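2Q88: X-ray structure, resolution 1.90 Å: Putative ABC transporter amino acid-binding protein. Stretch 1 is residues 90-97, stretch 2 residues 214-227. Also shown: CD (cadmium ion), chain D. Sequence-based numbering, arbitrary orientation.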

# COMPACT_ATOMS: atom_id res chain seq x y z
N VAL A 90 -6.38 12.88 5.10
CA VAL A 90 -4.93 13.07 5.26
C VAL A 90 -4.37 14.04 4.22
O VAL A 90 -5.02 14.33 3.21
N ALA A 91 -3.16 14.54 4.47
CA ALA A 91 -2.42 15.34 3.50
C ALA A 91 -1.38 14.45 2.81
O ALA A 91 -0.36 14.11 3.40
N TYR A 92 -1.67 14.06 1.57
CA TYR A 92 -0.82 13.19 0.77
C TYR A 92 0.28 13.95 0.07
O TYR A 92 0.09 15.10 -0.34
N SER A 93 1.43 13.30 -0.08
CA SER A 93 2.45 13.76 -0.99
C SER A 93 1.99 13.50 -2.42
O SER A 93 0.92 12.96 -2.64
N GLN A 94 2.83 13.87 -3.38
CA GLN A 94 2.63 13.49 -4.78
C GLN A 94 2.84 11.97 -4.94
O GLN A 94 3.34 11.34 -4.01
N PRO A 95 2.42 11.38 -6.06
CA PRO A 95 2.44 9.92 -6.21
C PRO A 95 3.83 9.31 -6.16
O PRO A 95 4.80 9.92 -6.60
N ILE A 96 3.90 8.09 -5.62
CA ILE A 96 5.17 7.38 -5.48
C ILE A 96 5.11 5.97 -6.05
O ILE A 96 5.81 5.67 -7.03
N LEU A 97 4.29 5.12 -5.43
CA LEU A 97 4.19 3.69 -5.81
C LEU A 97 2.85 3.36 -6.46
O LEU A 97 1.80 3.46 -5.82
N LEU A 214 5.13 20.05 6.67
CA LEU A 214 6.01 18.88 6.53
C LEU A 214 5.76 18.12 5.22
O LEU A 214 6.70 17.67 4.57
N ARG A 215 4.50 17.99 4.83
CA ARG A 215 4.13 17.43 3.52
C ARG A 215 4.79 18.22 2.37
O ARG A 215 5.37 17.61 1.47
N ASP A 216 4.73 19.55 2.42
CA ASP A 216 5.39 20.43 1.43
C ASP A 216 6.88 20.16 1.30
O ASP A 216 7.40 20.02 0.20
N ALA A 217 7.57 20.13 2.45
CA ALA A 217 9.00 19.85 2.50
C ALA A 217 9.36 18.47 1.93
O ALA A 217 10.33 18.32 1.17
N PHE A 218 8.58 17.47 2.30
CA PHE A 218 8.72 16.12 1.76
C PHE A 218 8.56 16.17 0.23
O PHE A 218 9.35 15.59 -0.51
N ASP A 219 7.54 16.89 -0.23
CA ASP A 219 7.25 17.00 -1.66
C ASP A 219 8.35 17.70 -2.45
O ASP A 219 8.62 17.32 -3.57
N VAL A 220 9.00 18.71 -1.86
CA VAL A 220 10.09 19.41 -2.53
C VAL A 220 11.23 18.41 -2.83
O VAL A 220 11.76 18.38 -3.94
N GLU A 221 11.55 17.57 -1.86
CA GLU A 221 12.61 16.56 -2.03
C GLU A 221 12.21 15.44 -2.99
O GLU A 221 13.05 14.93 -3.74
N LEU A 222 10.95 15.02 -2.93
CA LEU A 222 10.43 13.98 -3.83
C LEU A 222 10.54 14.42 -5.29
O LEU A 222 10.91 13.62 -6.15
N ALA A 223 10.19 15.68 -5.56
CA ALA A 223 10.33 16.26 -6.89
C ALA A 223 11.78 16.25 -7.39
O ALA A 223 12.02 15.96 -8.55
N LYS A 224 12.72 16.57 -6.52
CA LYS A 224 14.14 16.54 -6.90
C LYS A 224 14.64 15.12 -7.19
O LYS A 224 15.44 14.92 -8.11
N LEU A 225 14.16 14.15 -6.41
CA LEU A 225 14.47 12.74 -6.65
C LEU A 225 13.93 12.28 -8.00
O LEU A 225 14.61 11.57 -8.75
N LYS A 226 12.70 12.68 -8.30
CA LYS A 226 12.06 12.35 -9.59
C LYS A 226 12.85 12.94 -10.76
O LYS A 226 13.15 12.22 -11.71
N GLU A 227 13.19 14.22 -10.65
CA GLU A 227 13.93 14.97 -11.67
C GLU A 227 15.33 14.38 -11.94
O GLU A 227 15.71 14.18 -13.10

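A helix that packs against an extended, irregular segment can meet it in two ways at once, pairing polar side chains with main-chain groups and filling the remaining space with carbon. The contact between residues 90-97 and the helix 214-227 of this putative amino acid-binding protein illustrates the principle. The backbones approach most closely at Ser93 and Asp219, with 5.8 Å between their CA atoms, and the two stretches bury 429 Å² in all.

The polar contacts come first, and in each the helix supplies a side chain while the other segment supplies a main-chain group. Arg215, pointing toward its partner with chi1 t and chi2 and chi3 both m, donates from NH1 to Tyr92 O at 3.2 Å. This oxygen lies near the plane of the guanidinium, where N-H groups point, and the angle of 165° is nearly linear; Ala91 CB sits over one face of the group. One turn on, Asp219 starts sideways, but its end comes nearer, with chi1 between wells at -91°. Its OD1 accepts from Gln94 N at 3.0 Å. Lys226, with chi1 m and the rest of its chain fully t, reaches across so that NZ donates to Pro95 O at 2.8 Å. Arg215, Asp219 and Lys226 thus each hold one main-chain group of residues 92-95.

Apolar packing occupies the space beside these bonds. Leu222 points toward the segment as a t, p rotamer, placing CD2 3.8 Å from Ile96 CG1 and 3.6 Å from Gln94 O. Ile96, an m, t rotamer, sets off sideways, yet its end approaches the helix: CD1 lies 4.1 Å from Phe218 CE1, at the edge of the ring. Phe218, t at chi1, also brings CD1 within 3.7 Å of Ser93 CB. Gln94 directs its CB toward the helix, and Gln94 CB lies 4.1 Å from Leu222 CD2, before its m, m side chain leads away. Tyr92 points away from the helix, and its contribution here is its carbonyl.

Further bonds form within each stretch. Ser93, in the p rotamer, donates from OG to Gln94 O at 2.8 Å. Arg215 NE forms a salt bridge with Asp216 OD1 at 3.1 Å, so the guanidinium links the neighbouring helical carboxylate to the Tyr92 carbonyl. The other oxygen of that carboxylate, Asp216 OD2, binds the cadmium ion CD at 2.2 Å. Three waters and an atom from elsewhere in the structure also bind the metal, which lies outside the interface itself.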

# COMPACT_ATOMS: atom_id res chain seq x y z
CB VAL A 90 -4.17 11.73 5.13
CG1 VAL A 90 -4.61 10.76 6.20
CG2 VAL A 90 -4.38 11.11 3.75
CB ALA A 91 -1.74 16.51 4.19
CB TYR A 92 -1.66 12.50 -0.31
CG TYR A 92 -2.24 11.15 0.06
CD1 TYR A 92 -1.42 10.04 0.26
CD2 TYR A 92 -3.62 10.97 0.14
CE1 TYR A 92 -1.96 8.79 0.57
CE2 TYR A 92 -4.17 9.73 0.45
CZ TYR A 92 -3.34 8.65 0.67
OH TYR A 92 -3.89 7.43 0.97
CB SER A 93 3.74 12.97 -0.76
OG SER A 93 3.58 11.65 -1.25
CB GLN A 94 3.59 14.32 -5.66
CG GLN A 94 3.18 15.81 -5.77
CD GLN A 94 1.80 16.03 -6.37
OE1 GLN A 94 1.37 15.30 -7.27
NE2 GLN A 94 1.09 17.04 -5.88
CB PRO A 95 1.81 9.68 -7.58
CG PRO A 95 1.16 10.95 -7.97
CD PRO A 95 1.89 12.04 -7.26
CB ILE A 96 5.63 7.35 -3.99
CG1 ILE A 96 5.84 8.77 -3.46
CG2 ILE A 96 6.92 6.53 -3.85
CD1 ILE A 96 6.10 8.90 -1.96
CB LEU A 97 4.40 2.78 -4.61
CG LEU A 97 5.67 2.98 -3.76
CD1 LEU A 97 5.74 1.86 -2.73
CD2 LEU A 97 6.91 2.94 -4.64
CB LEU A 214 5.88 17.94 7.75
CG LEU A 214 6.60 16.59 7.75
CD1 LEU A 214 8.13 16.74 7.75
CD2 LEU A 214 6.14 15.73 8.93
CB ARG A 215 2.61 17.38 3.36
CG ARG A 215 2.09 16.69 2.11
CD ARG A 215 2.08 17.56 0.88
NE ARG A 215 1.44 18.85 1.12
CZ ARG A 215 0.13 19.06 1.03
NH1 ARG A 215 -0.68 18.07 0.68
NH2 ARG A 215 -0.36 20.27 1.26
CB ASP A 216 5.21 21.91 1.76
CG ASP A 216 3.78 22.38 1.69
OD1 ASP A 216 2.89 21.61 1.24
OD2 ASP A 216 3.46 23.52 2.05
CB ALA A 217 9.50 19.97 3.93
CB PHE A 218 7.65 15.23 2.40
CG PHE A 218 7.76 13.77 2.05
CD1 PHE A 218 7.06 13.25 0.94
CD2 PHE A 218 8.52 12.91 2.83
CE1 PHE A 218 7.15 11.88 0.62
CE2 PHE A 218 8.62 11.54 2.50
CZ PHE A 218 7.92 11.03 1.40
CB ASP A 219 5.92 17.71 -1.88
CG ASP A 219 4.75 16.74 -1.94
OD1 ASP A 219 5.00 15.53 -2.06
OD2 ASP A 219 3.56 17.11 -1.90
CB VAL A 220 10.58 20.64 -1.70
CG1 VAL A 220 11.93 21.14 -2.18
CG2 VAL A 220 9.56 21.78 -1.79
CB GLU A 221 13.01 15.94 -0.68
CG GLU A 221 13.68 16.90 0.31
CD GLU A 221 14.74 17.79 -0.30
OE1 GLU A 221 15.70 17.27 -0.92
OE2 GLU A 221 14.62 19.03 -0.17
CB LEU A 222 8.98 13.63 -3.48
CG LEU A 222 8.20 12.61 -4.35
CD1 LEU A 222 8.91 11.25 -4.35
CD2 LEU A 222 6.76 12.44 -3.83
CB ALA A 223 9.76 17.68 -6.93
CB LYS A 224 15.00 17.21 -5.82
CG LYS A 224 14.78 18.71 -5.76
CD LYS A 224 15.75 19.44 -4.84
CE LYS A 224 15.20 19.56 -3.45
NZ LYS A 224 15.95 20.56 -2.61
CB LEU A 225 13.83 11.88 -5.54
CG LEU A 225 14.60 11.16 -4.43
CD1 LEU A 225 15.98 11.74 -4.09
CD2 LEU A 225 13.71 11.02 -3.19
CB LYS A 226 10.60 12.82 -9.62
CG LYS A 226 9.65 11.96 -8.76
CD LYS A 226 8.25 12.54 -8.68
CE LYS A 226 7.27 11.56 -8.02
NZ LYS A 226 5.91 12.13 -7.87
CB GLU A 227 14.02 16.44 -11.24
CG GLU A 227 14.97 17.32 -12.04
CD GLU A 227 14.28 18.20 -13.06
OE1 GLU A 227 13.04 18.38 -13.00
OE2 GLU A 227 14.99 18.73 -13.94
CD CD D . 2.02 25.05 2.59
O HOH W 1 2.94 25.93 4.62
O HOH W 2 1.31 24.66 1.19
O HOH W 3 -0.12 26.34 2.44